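PDB 4R3U: 2-hydroxyisobutanoyl-CoA mutase large subunit from Aquincola tertiaricarbonis, which catalyses, together with the small cobalamin-binding subunit HcmB, the B12-dependent interconversion of 2-hydroxyisobutyryl-CoA and (S)-3-hydroxybutyryl-CoA. Local coordinates for residues A[234-237]-A[238-242]; A[277-280]-A[281-285]; A[516-519]-A[520-524]. All coordinates share one frame; numbering follows the deposited sequence.

Interaction 1: A[234-237]-A[238-242]; sequences RDII and TYSAK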
loop_
_atom_site.group_PDB
_atom_site.type_symbol
_atom_site.label_atom_id
_atom_site.label_comp_id
_atom_site.label_asym_id
_atom_site.label_seq_id
_atom_site.Cartn_x
_atom_site.Cartn_y
_atom_site.Cartn_z
ATOM N N ARG A 234 -9.257 -32.141 -20.492
ATOM C CA ARG A 234 -10.559 -32.286 -21.136
ATOM C C ARG A 234 -11.447 -33.182 -20.277
ATOM O O ARG A 234 -12.564 -32.796 -19.957
ATOM C CB ARG A 234 -10.341 -32.858 -22.538
ATOM C CG ARG A 234 -11.542 -32.892 -23.450
ATOM C CD ARG A 234 -11.405 -34.069 -24.401
ATOM N NE ARG A 234 -11.419 -35.342 -23.676
ATOM C CZ ARG A 234 -11.320 -36.540 -24.236
ATOM N NH1 ARG A 234 -11.342 -37.630 -23.489
ATOM N NH2 ARG A 234 -11.195 -36.658 -25.547
ATOM N N ASP A 235 -10.940 -34.344 -19.850
ATOM C CA ASP A 235 -11.684 -35.250 -18.958
ATOM C C ASP A 235 -12.041 -34.593 -17.612
ATOM O O ASP A 235 -13.123 -34.826 -17.070
ATOM C CB ASP A 235 -10.897 -36.536 -18.715
ATOM C CG ASP A 235 -10.793 -37.459 -19.896
ATOM O OD1 ASP A 235 -11.216 -37.067 -21.001
ATOM O OD2 ASP A 235 -10.255 -38.560 -19.726
ATOM N N ILE A 236 -11.136 -33.764 -17.091
ATOM C CA ILE A 236 -11.407 -33.038 -15.850
ATOM C C ILE A 236 -12.576 -32.091 -16.111
ATOM O O ILE A 236 -13.539 -32.083 -15.342
ATOM C CB ILE A 236 -10.155 -32.304 -15.288
ATOM C CG1 ILE A 236 -9.079 -33.306 -14.833
ATOM C CG2 ILE A 236 -10.541 -31.350 -14.160
ATOM C CD1 ILE A 236 -7.644 -32.645 -14.639
ATOM N N ILE A 237 -12.506 -31.347 -17.226
ATOM C CA ILE A 237 -13.521 -30.368 -17.627
ATOM C C ILE A 237 -14.869 -30.988 -17.871
ATOM O O ILE A 237 -15.825 -30.547 -17.234
ATOM C CB ILE A 237 -13.034 -29.416 -18.758
ATOM C CG1 ILE A 237 -11.994 -28.412 -18.191
ATOM C CG2 ILE A 237 -14.211 -28.684 -19.446
ATOM C CD1 ILE A 237 -11.098 -27.758 -19.242
ATOM N N THR A 238 -14.949 -32.031 -18.738
ATOM C CA THR A 238 -16.211 -32.738 -19.056
ATOM C C THR A 238 -16.842 -33.430 -17.848
ATOM O O THR A 238 -18.059 -33.369 -17.703
ATOM C CB THR A 238 -16.052 -33.690 -20.231
ATOM O OG1 THR A 238 -15.107 -34.709 -19.892
ATOM C CG2 THR A 238 -15.622 -32.974 -21.502
ATOM N N TYR A 239 -16.029 -34.084 -16.987
ATOM C CA TYR A 239 -16.522 -34.763 -15.784
ATOM C C TYR A 239 -17.190 -33.736 -14.832
ATOM O O TYR A 239 -18.331 -33.950 -14.393
ATOM C CB TYR A 239 -15.391 -35.550 -15.059
ATOM C CG TYR A 239 -15.813 -36.068 -13.696
ATOM C CD1 TYR A 239 -16.519 -37.260 -13.570
ATOM C CD2 TYR A 239 -15.599 -35.312 -12.541
ATOM C CE1 TYR A 239 -16.990 -37.696 -12.331
ATOM C CE2 TYR A 239 -16.087 -35.728 -11.300
ATOM C CZ TYR A 239 -16.761 -36.932 -11.196
ATOM O OH TYR A 239 -17.224 -37.363 -9.973
ATOM N N SER A 240 -16.445 -32.663 -14.488
ATOM C CA SER A 240 -16.904 -31.588 -13.610
ATOM C C SER A 240 -18.200 -30.943 -14.091
ATOM O O SER A 240 -19.075 -30.680 -13.268
ATOM C CB SER A 240 -15.830 -30.518 -13.464
ATOM O OG SER A 240 -14.759 -31.001 -12.679
ATOM N N ALA A 241 -18.326 -30.696 -15.418
ATOM C CA ALA A 241 -19.508 -30.085 -16.028
ATOM C C ALA A 241 -20.751 -30.929 -15.787
ATOM O O ALA A 241 -21.814 -30.390 -15.469
ATOM C CB ALA A 241 -19.291 -29.889 -17.517
ATOM N N LYS A 242 -20.601 -32.253 -15.870
ATOM C CA LYS A 242 -21.695 -33.201 -15.697
ATOM C C LYS A 242 -21.893 -33.699 -14.248
ATOM O O LYS A 242 -22.985 -34.165 -13.933
ATOM C CB LYS A 242 -21.524 -34.395 -16.677
ATOM C CG LYS A 242 -21.670 -34.051 -18.169
ATOM C CD LYS A 242 -23.087 -34.356 -18.676
ATOM C CE LYS A 242 -23.158 -34.571 -20.172
ATOM N NZ LYS A 242 -24.478 -35.119 -20.592
#
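Thr238 sets its hydroxyl and methyl beside the carbonyl oxygen of Arg234, one turn earlier. Its N donates to Arg234 O at 2.8 Å in an almost straight bond (177°). Its hydroxyl sits between backbone N and carbonyl carbon (chi1 63°), which places OG1 3.2 Å from the same Arg234 O, while the methyl CG2 lies 3.4 Å from that oxygen. A beta-branched residue with one polar and one apolar arm suits a helix flank that is only partly exposed. Next comes Tyr239, whose N bonds to Asp235 O at 3.0 Å; its ring swings away from the preceding turn. Ser240 grips Ile236 O twice, through N and through OG, each at 3.1 Å and from opposite faces of the carbonyl plane. A buried serine hydroxyl is thus satisfied within its own helix. Ala241 N continues the pattern to Ile237 O at 3.1 Å. Helix 226-243 lies along the chain between the parallel barrel strands 206-208 and 247-248. Ile236, Tyr239 and Ser240 pack against helix 183-196, Tyr239 also meets helix 540-549, and the Ile237-Thr238 flank meets helix 264-283. On the strand side, Ile236 comes within about 4 Å of the side chain of substrate-binding Val208.

Interaction 2: A[277-280]-A[281-285]; sequences TYVN and EVTKT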
loop_
_atom_site.group_PDB
_atom_site.type_symbol
_atom_site.label_atom_id
_atom_site.label_comp_id
_atom_site.label_asym_id
_atom_site.label_seq_id
_atom_site.Cartn_x
_atom_site.Cartn_y
_atom_site.Cartn_z
ATOM N N THR A 277 -7.444 -23.328 -27.270
ATOM C CA THR A 277 -7.045 -24.728 -27.450
ATOM C C THR A 277 -7.961 -25.651 -26.641
ATOM O O THR A 277 -8.465 -26.635 -27.188
ATOM C CB THR A 277 -5.569 -24.879 -27.092
ATOM O OG1 THR A 277 -4.847 -23.832 -27.723
ATOM C CG2 THR A 277 -4.988 -26.219 -27.495
ATOM N N TYR A 278 -8.201 -25.306 -25.365
ATOM C CA TYR A 278 -9.036 -26.047 -24.417
ATOM C C TYR A 278 -10.489 -26.127 -24.838
ATOM O O TYR A 278 -11.062 -27.217 -24.808
ATOM C CB TYR A 278 -8.897 -25.464 -22.986
ATOM C CG TYR A 278 -7.566 -25.742 -22.295
ATOM C CD1 TYR A 278 -6.974 -27.007 -22.352
ATOM C CD2 TYR A 278 -6.947 -24.768 -21.513
ATOM C CE1 TYR A 278 -5.775 -27.277 -21.696
ATOM C CE2 TYR A 278 -5.738 -25.021 -20.859
ATOM C CZ TYR A 278 -5.169 -26.287 -20.933
ATOM O OH TYR A 278 -3.991 -26.586 -20.286
ATOM N N VAL A 279 -11.077 -24.998 -25.254
ATOM C CA VAL A 279 -12.469 -24.910 -25.696
ATOM C C VAL A 279 -12.696 -25.777 -26.923
ATOM O O VAL A 279 -13.709 -26.493 -26.997
ATOM C CB VAL A 279 -12.936 -23.446 -25.922
ATOM C CG1 VAL A 279 -14.392 -23.399 -26.408
ATOM C CG2 VAL A 279 -12.775 -22.622 -24.651
ATOM N N ASN A 280 -11.733 -25.741 -27.869
ATOM C CA ASN A 280 -11.768 -26.557 -29.093
ATOM C C ASN A 280 -11.739 -28.058 -28.763
ATOM O O ASN A 280 -12.512 -28.823 -29.340
ATOM C CB ASN A 280 -10.613 -26.191 -30.023
ATOM C CG ASN A 280 -10.737 -24.842 -30.704
ATOM O OD1 ASN A 280 -11.821 -24.377 -31.053
ATOM N ND2 ASN A 280 -9.611 -24.210 -30.975
ATOM N N GLU A 281 -10.878 -28.462 -27.810
ATOM C CA GLU A 281 -10.741 -29.846 -27.366
ATOM C C GLU A 281 -11.990 -30.376 -26.690
ATOM O O GLU A 281 -12.355 -31.529 -26.928
ATOM C CB GLU A 281 -9.511 -30.010 -26.450
ATOM C CG GLU A 281 -8.266 -30.547 -27.133
ATOM C CD GLU A 281 -8.450 -31.346 -28.400
ATOM O OE1 GLU A 281 -8.446 -30.729 -29.489
ATOM O OE2 GLU A 281 -8.614 -32.581 -28.304
ATOM N N VAL A 282 -12.626 -29.547 -25.827
ATOM C CA VAL A 282 -13.857 -29.902 -25.109
ATOM C C VAL A 282 -15.058 -29.955 -26.072
ATOM O O VAL A 282 -15.797 -30.927 -26.041
ATOM C CB VAL A 282 -14.127 -29.024 -23.854
ATOM C CG1 VAL A 282 -15.365 -29.510 -23.104
ATOM C CG2 VAL A 282 -12.919 -29.010 -22.914
ATOM N N THR A 283 -15.227 -28.941 -26.941
ATOM C CA THR A 283 -16.347 -28.894 -27.889
ATOM C C THR A 283 -16.295 -29.988 -28.943
ATOM O O THR A 283 -17.353 -30.407 -29.435
ATOM C CB THR A 283 -16.594 -27.493 -28.464
ATOM O OG1 THR A 283 -15.441 -27.059 -29.178
ATOM C CG2 THR A 283 -16.977 -26.492 -27.399
ATOM N N LYS A 284 -15.062 -30.493 -29.231
ATOM C CA LYS A 284 -14.769 -31.582 -30.167
ATOM C C LYS A 284 -15.487 -32.862 -29.714
ATOM O O LYS A 284 -15.850 -33.677 -30.555
ATOM C CB LYS A 284 -13.252 -31.800 -30.220
ATOM C CG LYS A 284 -12.700 -32.423 -31.492
ATOM C CD LYS A 284 -11.177 -32.627 -31.355
ATOM C CE LYS A 284 -10.657 -33.799 -32.185
ATOM N NZ LYS A 284 -9.402 -34.392 -31.626
ATOM N N THR A 285 -15.738 -33.008 -28.391
ATOM C CA THR A 285 -16.449 -34.153 -27.780
ATOM C C THR A 285 -17.963 -34.065 -28.025
ATOM O O THR A 285 -18.704 -34.972 -27.643
ATOM C CB THR A 285 -16.225 -34.202 -26.235
ATOM O OG1 THR A 285 -16.926 -33.116 -25.616
ATOM C CG2 THR A 285 -14.761 -34.196 -25.831
#
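Toward the C-terminal end of helix 264-283, one of the helices surrounding the TIM barrel, residues 277-280 receive the N-H groups of the following turn. Glu281 N bonds to Thr277 O and Val282 N to Tyr278 O, while the bond from Lys284 N to Asn280 O is rather bent, at 136°. Lys284 is exposed; Glu281, only partly exposed, also touches Val230 of helix 226-243. Glu281 OE2 and Lys284 NZ form a long salt bridge at 3.9 Å. Val282 belongs to the buried side, where it packs on Phe292. Tyr278 is likewise inward-facing, its OH held by Asp211 OD1 and Leu213 N, so that a large ring can be buried without stranding its hydroxyl. Thr283 doubles the backbone bond. With OG1 placed between its own N and carbonyl carbon (chi1 61°), the hydroxyl reaches back to Val279 O at 2.8 Å. Thr283 N meets the same oxygen at 2.9 Å from the other face of the carbonyl plane, so two donors hold one acceptor. This torsion also sets the threonine methyl beside Val279, where the two side chains cross obliquely with Thr283 CG2 4.2 Å from Val279 CG1.

Interaction 3: A[516-519]-A[520-524]; sequences RDEA and KVQAM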
loop_
_atom_site.group_PDB
_atom_site.type_symbol
_atom_site.label_atom_id
_atom_site.label_comp_id
_atom_site.label_asym_id
_atom_site.label_seq_id
_atom_site.Cartn_x
_atom_site.Cartn_y
_atom_site.Cartn_z
ATOM N N ARG A 516 -4.657 -52.510 1.537
ATOM C CA ARG A 516 -5.525 -52.611 0.369
ATOM C C ARG A 516 -5.621 -54.000 -0.264
ATOM O O ARG A 516 -4.784 -54.882 -0.000
ATOM C CB ARG A 516 -5.142 -51.553 -0.686
ATOM C CG ARG A 516 -4.011 -51.991 -1.612
ATOM C CD ARG A 516 -3.483 -50.835 -2.419
ATOM N NE ARG A 516 -2.374 -51.267 -3.260
ATOM C CZ ARG A 516 -1.578 -50.449 -3.936
ATOM N NH1 ARG A 516 -1.751 -49.136 -3.868
ATOM N NH2 ARG A 516 -0.599 -50.937 -4.679
ATOM N N ASP A 517 -6.662 -54.172 -1.114
ATOM C CA ASP A 517 -6.909 -55.370 -1.915
ATOM C C ASP A 517 -6.051 -55.206 -3.164
ATOM O O ASP A 517 -6.468 -54.535 -4.111
ATOM C CB ASP A 517 -8.408 -55.492 -2.280
ATOM C CG ASP A 517 -8.826 -56.773 -2.983
ATOM O OD1 ASP A 517 -7.937 -57.587 -3.332
ATOM O OD2 ASP A 517 -10.035 -56.951 -3.204
ATOM N N GLU A 518 -4.825 -55.771 -3.130
ATOM C CA GLU A 518 -3.830 -55.669 -4.201
ATOM C C GLU A 518 -4.345 -56.126 -5.575
ATOM O O GLU A 518 -4.183 -55.400 -6.563
ATOM C CB GLU A 518 -2.532 -56.403 -3.809
ATOM C CG GLU A 518 -1.282 -55.813 -4.445
ATOM C CD GLU A 518 -1.031 -54.329 -4.215
ATOM O OE1 GLU A 518 -1.208 -53.851 -3.070
ATOM O OE2 GLU A 518 -0.634 -53.649 -5.186
ATOM N N ALA A 519 -4.990 -57.309 -5.610
ATOM C CA ALA A 519 -5.571 -57.922 -6.804
ATOM C C ALA A 519 -6.580 -56.993 -7.487
ATOM O O ALA A 519 -6.454 -56.780 -8.691
ATOM C CB ALA A 519 -6.228 -59.248 -6.440
ATOM N N LYS A 520 -7.543 -56.415 -6.712
ATOM C CA LYS A 520 -8.581 -55.498 -7.200
ATOM C C LYS A 520 -7.985 -54.180 -7.720
ATOM O O LYS A 520 -8.419 -53.703 -8.769
ATOM C CB LYS A 520 -9.653 -55.257 -6.125
ATOM C CG LYS A 520 -10.878 -54.489 -6.614
ATOM C CD LYS A 520 -12.161 -54.929 -5.898
ATOM C CE LYS A 520 -13.336 -53.974 -6.057
ATOM N NZ LYS A 520 -13.751 -53.741 -7.475
ATOM N N VAL A 521 -6.981 -53.611 -7.010
ATOM C CA VAL A 521 -6.293 -52.387 -7.412
ATOM C C VAL A 521 -5.503 -52.623 -8.727
ATOM O O VAL A 521 -5.599 -51.814 -9.657
ATOM C CB VAL A 521 -5.422 -51.790 -6.251
ATOM C CG1 VAL A 521 -4.512 -50.634 -6.724
ATOM C CG2 VAL A 521 -6.296 -51.329 -5.089
ATOM N N GLN A 522 -4.768 -53.743 -8.817
ATOM C CA GLN A 522 -4.002 -54.075 -10.028
ATOM C C GLN A 522 -4.873 -54.261 -11.256
ATOM O O GLN A 522 -4.512 -53.777 -12.333
ATOM C CB GLN A 522 -3.062 -55.267 -9.810
ATOM C CG GLN A 522 -1.887 -54.956 -8.868
ATOM C CD GLN A 522 -1.095 -53.744 -9.258
ATOM O OE1 GLN A 522 -0.728 -53.534 -10.428
ATOM N NE2 GLN A 522 -0.828 -52.909 -8.279
ATOM N N ALA A 523 -6.040 -54.911 -11.073
ATOM C CA ALA A 523 -7.050 -55.143 -12.116
ATOM C C ALA A 523 -7.649 -53.808 -12.595
ATOM O O ALA A 523 -7.818 -53.605 -13.800
ATOM C CB ALA A 523 -8.149 -56.040 -11.576
ATOM N N MET A 524 -7.930 -52.884 -11.642
ATOM C CA MET A 524 -8.485 -51.568 -11.917
ATOM C C MET A 524 -7.465 -50.705 -12.681
ATOM O O MET A 524 -7.877 -49.857 -13.474
ATOM C CB MET A 524 -8.885 -50.880 -10.613
ATOM C CG MET A 524 -10.254 -51.244 -10.095
ATOM S SD MET A 524 -10.641 -50.312 -8.578
ATOM C CE MET A 524 -12.356 -50.714 -8.396
#
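Glu518 and Gln522, one turn apart, lie side by side at the N-terminus of helix 518-532, where Asp517 occupies the N-cap position and Arg516 has just left the preceding helix. Glu518 sets CG roughly anti to the backbone N (chi1 -151°) and then bends at chi2, bringing its carboxylate beside the amide of Gln522. The carboxylate and amide planes are inclined by only 18°, and Gln522 NE2 donates to Glu518 OE2 at 3.2 Å, on the anti side. The syn side of that oxygen is taken by Arg516 NH2 at 2.8 Å, so OE2 serves two donors. Arg516 NE completes a side-on, two-nitrogen grip by bonding Glu518 OE1 at 2.8 Å, from above the carboxylate plane. A glutamate suits this first turn, since its negative charge would be favoured by the helix dipole and the arginine.

Arg516 reaches this position because CG stands between backbone N and carbonyl carbon (chi1 85°) and the chain then runs straight to NE, crossing Val521 at about a right angle. Val521 CG1 sits 4.0 Å above the guanidinium plane, over its centre, covering one face of the charged group with a methyl while its N-H edge stays bonded. NH1 forms a salt bridge with Asp555 of helix 553-564 and bonds to Gly550 O, just after helix 540-549. Buried Val521 also touches Ala549 of that helix.

From the N-cap residue onward, Val521 N bonds to Asp517 O and Gln522 N to Glu518 O. A short carboxylate suits a helix start, where first-turn N-H groups have no carbonyl of a preceding turn to bond to. With CG anti to the backbone N, Asp517 lies against Lys520, its OD1 merely near Lys520 N (3.6 Å) and its OD2 3.4 Å from Lys520 CB.

The three contacts follow one another along the chain, each a local one: within helix 226-243, at the C-terminal end of helix 264-283, and at the N-terminal start of helix 518-532. Interactions 1 and 2 have centres about 11 Å apart and touch directly: Ile237 CG2 meets Val282 CG2 at 3.7 Å, Thr238 CG2 meets Val282 CG1 at 3.8 Å, and Arg234 CD packs on Thr285 CG2. Together they form part of the helical layer outside the TIM-barrel strands, among them 206-208, which carries substrate-binding Thr207 and Val208. Interaction 3 lies nearer the surface, its centre about 26 Å from that of interaction 1 and 34 Å from that of interaction 2. Helix 540-549 packs on both interaction 1 (Tyr239) and interaction 3 (Val521, Met524).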